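Local atomic coordinates of UDP-galactopyranose mutase (Deinococcus radiodurans, PDB entry 3HDQ), a protein that binds FAD and UDP-galactopyranose and, as a member of the UDP-galactopyranose mutase family, probably interconverts this sugar nucleotide with its UDP-galactofuranose form. Residues D59-I64 / H80-H85; P260-F265 / L272-L277. All coordinates share one frame; numbering follows the deposited sequence.

Contact 1 of 2, residues D59-I64 / H80-H85. With FAD (flavin-adenine dinucleotide), chain L.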
# COMPACT_ATOMS: atom_id res chain seq x y z
N ASP A 59 -11.60 -7.85 4.62
CA ASP A 59 -12.27 -6.57 4.38
C ASP A 59 -12.72 -6.52 2.94
O ASP A 59 -12.02 -6.99 2.04
CB ASP A 59 -11.32 -5.40 4.70
CG ASP A 59 -12.07 -4.09 4.99
OD1 ASP A 59 -12.80 -3.58 4.11
OD2 ASP A 59 -11.91 -3.56 6.11
N ARG A 60 -13.90 -5.96 2.71
CA ARG A 60 -14.40 -5.86 1.34
C ARG A 60 -13.65 -4.78 0.58
O ARG A 60 -13.67 -4.77 -0.65
CB ARG A 60 -15.90 -5.56 1.34
CG ARG A 60 -16.24 -4.08 1.46
CD ARG A 60 -17.37 -3.83 2.45
NE ARG A 60 -18.64 -4.40 2.02
CZ ARG A 60 -19.77 -4.34 2.73
NH1 ARG A 60 -19.79 -3.73 3.91
NH2 ARG A 60 -20.88 -4.90 2.26
N ARG A 61 -12.99 -3.87 1.30
CA ARG A 61 -12.17 -2.86 0.62
C ARG A 61 -10.86 -3.50 0.14
O ARG A 61 -10.51 -4.58 0.60
CB ARG A 61 -11.91 -1.66 1.54
CG ARG A 61 -13.13 -0.78 1.69
CD ARG A 61 -12.99 0.16 2.86
NE ARG A 61 -14.07 1.16 2.85
CZ ARG A 61 -14.40 1.90 3.90
NH1 ARG A 61 -13.75 1.77 5.04
NH2 ARG A 61 -15.40 2.77 3.80
N PRO A 62 -10.16 -2.85 -0.79
CA PRO A 62 -8.94 -3.47 -1.32
C PRO A 62 -7.72 -3.10 -0.50
O PRO A 62 -6.61 -3.33 -0.95
CB PRO A 62 -8.79 -2.85 -2.72
CG PRO A 62 -9.80 -1.69 -2.78
CD PRO A 62 -10.44 -1.55 -1.43
N HIS A 63 -7.92 -2.53 0.68
CA HIS A 63 -6.80 -2.10 1.52
C HIS A 63 -7.15 -2.31 2.98
O HIS A 63 -8.32 -2.47 3.31
CB HIS A 63 -6.51 -0.63 1.27
CG HIS A 63 -7.65 0.27 1.64
ND1 HIS A 63 -8.04 0.47 2.94
CD2 HIS A 63 -8.51 0.98 0.86
CE1 HIS A 63 -9.09 1.29 2.96
NE2 HIS A 63 -9.39 1.61 1.71
N ILE A 64 -6.15 -2.29 3.86
CA ILE A 64 -6.37 -2.40 5.30
C ILE A 64 -6.63 -1.01 5.92
O ILE A 64 -6.62 0.00 5.21
CB ILE A 64 -5.17 -3.07 6.01
CG1 ILE A 64 -3.90 -2.22 5.82
CG2 ILE A 64 -4.95 -4.48 5.47
CD1 ILE A 64 -2.66 -2.76 6.49
N HIS A 80 -5.43 11.29 3.41
CA HIS A 80 -6.41 10.37 3.97
C HIS A 80 -7.62 10.30 3.04
O HIS A 80 -8.43 11.24 3.00
CB HIS A 80 -6.86 10.81 5.36
CG HIS A 80 -5.73 11.11 6.30
ND1 HIS A 80 -5.92 11.64 7.56
CD2 HIS A 80 -4.39 10.97 6.15
CE1 HIS A 80 -4.75 11.80 8.15
NE2 HIS A 80 -3.80 11.40 7.32
N PRO A 81 -7.75 9.21 2.29
CA PRO A 81 -8.86 9.12 1.33
C PRO A 81 -10.24 9.34 1.96
O PRO A 81 -11.13 9.82 1.25
CB PRO A 81 -8.75 7.70 0.76
CG PRO A 81 -7.30 7.33 0.99
CD PRO A 81 -6.89 8.01 2.27
N TYR A 82 -10.43 9.02 3.24
CA TYR A 82 -11.76 9.12 3.86
C TYR A 82 -11.90 10.27 4.85
O TYR A 82 -12.63 10.15 5.85
CB TYR A 82 -12.16 7.81 4.55
CG TYR A 82 -11.98 6.60 3.68
CD1 TYR A 82 -10.84 5.81 3.78
CD2 TYR A 82 -12.94 6.25 2.73
CE1 TYR A 82 -10.65 4.70 2.97
CE2 TYR A 82 -12.77 5.13 1.92
CZ TYR A 82 -11.61 4.37 2.03
OH TYR A 82 -11.43 3.26 1.23
N GLY A 83 -11.22 11.38 4.58
CA GLY A 83 -11.31 12.54 5.44
C GLY A 83 -10.21 12.58 6.48
O GLY A 83 -9.59 11.57 6.78
N PRO A 84 -9.96 13.76 7.05
CA PRO A 84 -8.84 13.96 7.96
C PRO A 84 -8.98 13.10 9.21
O PRO A 84 -10.03 13.14 9.86
CB PRO A 84 -8.96 15.43 8.34
CG PRO A 84 -10.43 15.74 8.20
CD PRO A 84 -10.90 14.90 7.05
N HIS A 85 -7.95 12.32 9.53
CA HIS A 85 -7.91 11.58 10.80
C HIS A 85 -6.79 12.06 11.71
O HIS A 85 -5.61 11.83 11.44
CB HIS A 85 -7.80 10.09 10.52
CG HIS A 85 -9.08 9.48 10.02
ND1 HIS A 85 -9.70 9.92 8.88
CD2 HIS A 85 -9.86 8.50 10.53
CE1 HIS A 85 -10.81 9.23 8.69
NE2 HIS A 85 -10.93 8.36 9.68
PA FAD L . -13.98 1.15 10.31
O1A FAD L . -12.85 1.94 10.00
O2A FAD L . -15.12 1.69 9.68
O5B FAD L . -13.69 -0.27 9.77
C5B FAD L . -14.62 -1.27 9.65
C4B FAD L . -14.25 -2.07 8.44
O4B FAD L . -15.14 -3.11 8.27
C3B FAD L . -14.38 -1.20 7.22
O3B FAD L . -13.17 -1.00 6.57
C2B FAD L . -15.32 -1.94 6.33
O2B FAD L . -14.86 -1.92 5.04
C1B FAD L . -15.32 -3.32 6.92
N9A FAD L . -16.54 -4.05 6.59
C8A FAD L . -17.81 -3.70 6.80
N7A FAD L . -18.62 -4.63 6.34
C5A FAD L . -17.88 -5.59 5.82
C6A FAD L . -18.17 -6.79 5.20
N6A FAD L . -19.38 -7.24 5.19
N1A FAD L . -17.19 -7.59 4.76
C2A FAD L . -15.90 -7.21 4.90
N3A FAD L . -15.61 -6.04 5.51
C4A FAD L . -16.57 -5.24 5.95
N1 FAD L . -11.29 9.68 14.78
C2 FAD L . -10.37 10.32 15.51
O2 FAD L . -9.97 9.87 16.54
N3 FAD L . -9.90 11.49 15.05
C4 FAD L . -10.34 12.00 13.88
O4 FAD L . -9.93 13.03 13.46
C4X FAD L . -11.27 11.34 13.17
N5 FAD L . -11.71 11.87 12.01
C5X FAD L . -12.65 11.21 11.29
C6 FAD L . -13.08 11.74 10.11
C7 FAD L . -14.03 11.08 9.37
C7M FAD L . -14.51 11.65 8.10
C8 FAD L . -14.52 9.89 9.81
C8M FAD L . -15.55 9.22 8.98
C9 FAD L . -14.08 9.35 11.00
C9A FAD L . -13.14 10.00 11.75
N10 FAD L . -12.68 9.48 12.93
C10 FAD L . -11.75 10.17 13.62
C1' FAD L . -13.27 8.25 13.52
C2' FAD L . -12.59 6.98 13.07
O2' FAD L . -12.78 6.91 11.70
C3' FAD L . -13.19 5.72 13.69
O3' FAD L . -13.04 5.63 15.04
C4' FAD L . -12.39 4.53 13.31
O4' FAD L . -11.85 4.84 12.07
C5' FAD L . -13.31 3.35 13.30
O5' FAD L . -12.70 2.12 13.40
P FAD L . -13.54 0.84 13.13
O1P FAD L . -12.68 -0.27 13.04
O2P FAD L . -14.41 0.68 14.23
O3P FAD L . -14.37 1.07 11.83
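Arg61, His63 and Tyr82 form a small polar contact at the surface between two loops that line the FAD site. Residues 59-64 follow strand 55-58 of the Rossmann-type sheet. Residues 80-85 follow strand 78-79 and begin with a type I turn, His80 to Gly83. The Tyr82 hydroxyl joins the loops. It meets His63 NE2 at the edge of the imidazole, close to the ring plane, with OH and NE2 2.7 Å apart. The bond is nearly straight (171°). The two rings meet rim to rim. CG of His63 sits between the backbone N and the carbonyl carbon (chi1 62°), which lets ND1 bond Ile64 O at 2.7 Å while NE2 turns to the tyrosine. The imidazole is thus tied at both nitrogens. The Arg61 guanidinium lies nearly flat on the Tyr82 ring in an off-centre cation-pi stack, CZ 4.5 Å from the ring centroid and the planes 26° apart. The extended Arg61 side chain carries it between the tyrosine and the ribose. FAD O2B lies over its other face, and NH1 makes a weak bond to FAD O3B.

Asp59 holds the adenosine ribose: Asp59 OD1 accepts from FAD O2B at 2.8 Å and OD2 from FAD O3B at 2.9 Å. This acidic residue after the second strand is characteristic of Rossmann-type FAD sites. OD1 also accepts from Arg61 N, an Asx turn. At the flavin end, His85 has FAD C5X over the centre of its ring, and His85 NE2 bonds FAD O2' at 3.1 Å. His85 ND1 bonds Gly83 O in the ring plane, which fixes the imidazole's rotation. The Arg61 charge, with Asp332 a long, weak partner, may polarise the Tyr82 phenol, and the polar bridge ties the ribose-binding loop to the flavin-binding one.

Contact 2 of 2, residues P260-F265 / L272-L277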
# COMPACT_ATOMS: atom_id res chain seq x y z
N PRO A 260 -21.50 -2.62 9.88
CA PRO A 260 -22.77 -2.08 10.41
C PRO A 260 -23.66 -3.22 10.94
O PRO A 260 -23.69 -4.28 10.32
CB PRO A 260 -23.42 -1.45 9.18
CG PRO A 260 -22.44 -1.58 8.04
CD PRO A 260 -21.44 -2.61 8.41
N VAL A 261 -24.34 -3.03 12.08
CA VAL A 261 -25.13 -4.13 12.66
C VAL A 261 -26.37 -4.49 11.88
O VAL A 261 -26.75 -5.65 11.87
CB VAL A 261 -25.64 -3.85 14.10
CG1 VAL A 261 -25.01 -4.82 15.10
CG2 VAL A 261 -25.48 -2.39 14.48
N ASP A 262 -27.04 -3.51 11.28
CA ASP A 262 -28.31 -3.82 10.65
C ASP A 262 -28.09 -4.82 9.52
O ASP A 262 -28.84 -5.78 9.39
CB ASP A 262 -29.07 -2.56 10.20
CG ASP A 262 -28.24 -1.63 9.32
OD1 ASP A 262 -27.01 -1.82 9.24
OD2 ASP A 262 -28.82 -0.71 8.70
N ALA A 263 -27.03 -4.60 8.74
CA ALA A 263 -26.71 -5.46 7.60
C ALA A 263 -26.39 -6.88 8.02
O ALA A 263 -26.71 -7.82 7.31
CB ALA A 263 -25.54 -4.88 6.80
N PHE A 264 -25.75 -7.03 9.17
CA PHE A 264 -25.40 -8.37 9.63
C PHE A 264 -26.66 -9.20 9.80
O PHE A 264 -26.68 -10.40 9.53
CB PHE A 264 -24.61 -8.31 10.93
CG PHE A 264 -24.13 -9.64 11.41
CD1 PHE A 264 -22.91 -10.14 10.98
CD2 PHE A 264 -24.90 -10.40 12.27
CE1 PHE A 264 -22.46 -11.38 11.42
CE2 PHE A 264 -24.46 -11.64 12.71
CZ PHE A 264 -23.24 -12.12 12.28
N PHE A 265 -27.72 -8.55 10.26
CA PHE A 265 -28.97 -9.24 10.51
C PHE A 265 -29.99 -8.93 9.40
O PHE A 265 -31.19 -8.85 9.65
CB PHE A 265 -29.51 -8.86 11.90
CG PHE A 265 -28.65 -9.35 13.04
CD1 PHE A 265 -27.87 -8.47 13.77
CD2 PHE A 265 -28.62 -10.70 13.37
CE1 PHE A 265 -27.08 -8.93 14.82
CE2 PHE A 265 -27.83 -11.17 14.42
CZ PHE A 265 -27.06 -10.28 15.14
N LEU A 272 -31.06 0.77 9.80
CA LEU A 272 -30.47 1.62 10.84
C LEU A 272 -29.79 2.79 10.13
O LEU A 272 -28.97 2.57 9.25
CB LEU A 272 -29.40 0.84 11.61
CG LEU A 272 -29.47 0.83 13.14
CD1 LEU A 272 -28.08 0.57 13.72
CD2 LEU A 272 -30.10 2.11 13.71
N PRO A 273 -30.14 4.03 10.49
CA PRO A 273 -29.54 5.17 9.77
C PRO A 273 -28.05 5.37 10.08
O PRO A 273 -27.67 5.52 11.24
CB PRO A 273 -30.34 6.38 10.27
CG PRO A 273 -31.60 5.79 10.86
CD PRO A 273 -31.18 4.47 11.43
N TYR A 274 -27.23 5.36 9.04
CA TYR A 274 -25.84 5.79 9.15
C TYR A 274 -25.64 6.93 8.17
O TYR A 274 -26.09 6.85 7.03
CB TYR A 274 -24.87 4.68 8.77
CG TYR A 274 -24.80 3.50 9.72
CD1 TYR A 274 -25.69 2.44 9.59
CD2 TYR A 274 -23.83 3.43 10.70
CE1 TYR A 274 -25.62 1.35 10.44
CE2 TYR A 274 -23.75 2.36 11.54
CZ TYR A 274 -24.65 1.32 11.41
OH TYR A 274 -24.58 0.25 12.25
N ARG A 275 -24.95 7.97 8.61
CA ARG A 275 -24.68 9.09 7.72
C ARG A 275 -23.41 8.79 6.91
O ARG A 275 -22.47 8.18 7.41
CB ARG A 275 -24.54 10.37 8.53
CG ARG A 275 -24.54 11.63 7.68
CD ARG A 275 -25.89 11.89 7.04
NE ARG A 275 -25.94 13.28 6.61
CZ ARG A 275 -26.82 13.79 5.75
NH1 ARG A 275 -27.75 13.03 5.19
NH2 ARG A 275 -26.75 15.08 5.45
N SER A 276 -23.40 9.21 5.65
CA SER A 276 -22.26 8.96 4.77
C SER A 276 -21.61 10.27 4.32
O SER A 276 -22.07 11.35 4.69
CB SER A 276 -22.72 8.14 3.55
OG SER A 276 -21.62 7.56 2.86
N LEU A 277 -20.56 10.17 3.52
CA LEU A 277 -19.83 11.34 3.02
C LEU A 277 -19.37 11.13 1.60
O LEU A 277 -19.10 10.00 1.19
CB LEU A 277 -18.59 11.62 3.87
CG LEU A 277 -18.87 12.04 5.30
CD1 LEU A 277 -17.61 12.01 6.14
CD2 LEU A 277 -19.54 13.41 5.31
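The two backbones come closest at Asp262 and Leu272, whose CA atoms are 5.9 Å apart. They then diverge, and Pro260 and Tyr274 are 8.5 Å apart between CA atoms. Residues 261-264 form a short, weakly bonded helix, while 272-277 runs from a loop into a strand. Asp262 grips the start of the second segment. Its OD2 accepts from Leu272 N at 2.9 Å, on the anti side and tilted 30° out of the carboxylate plane. CG between the backbone N and the carbonyl carbon (chi1 53°) also brings OD1 to Ala263 N, in a weak bond. OD2 has a stronger partner in Lys271, a salt bridge.

The helix comes after strand 252-257 of the parallel Rossmann-type sheet, and strand 274-284 lies at the edge of the mixed sheet, so the contact joins the two sheet systems. Tyr274 reaches across to the helix start. Its OH takes Val261 N at 3.3 Å and also bonds Leu365 O. Pro260 CB rests 3.8 Å from Tyr274 CZ, and Asp262 OD1 lies at the ring edge. A phenylalanine in place of Tyr274 would probably leave Val261 N and Leu365 O without this polar partner and weaken the hold on the helix start. Val261 CG2 touches both Tyr274 OH and, at 4.0 Å, Leu272 CD1. Tyr368 meets the Tyr274 ring edge-to-face.

Overall arrangement
Contact 1 is a surface contact, and contact 2 is buried. They share no strand or helix: 59-64 and 80-85 are loops of the FAD-binding Rossmann-like part, while 260-265 and 272-277 join a short helix to an edge strand of the mixed sheet. The centres are about 17 Å apart, and the nearest atoms about 5 Å, without touching. FAD lies near both. Contact 1 binds the cofactor directly through polar groups, whereas contact 2 touches it through Pro260 and Leu277. In each a tyrosine hydroxyl spans the gap, but to an imidazole in contact 1 and to a backbone amide in contact 2. A stacked guanidinium marks the first; the second pairs a buried carboxylate with apolar carbon contacts.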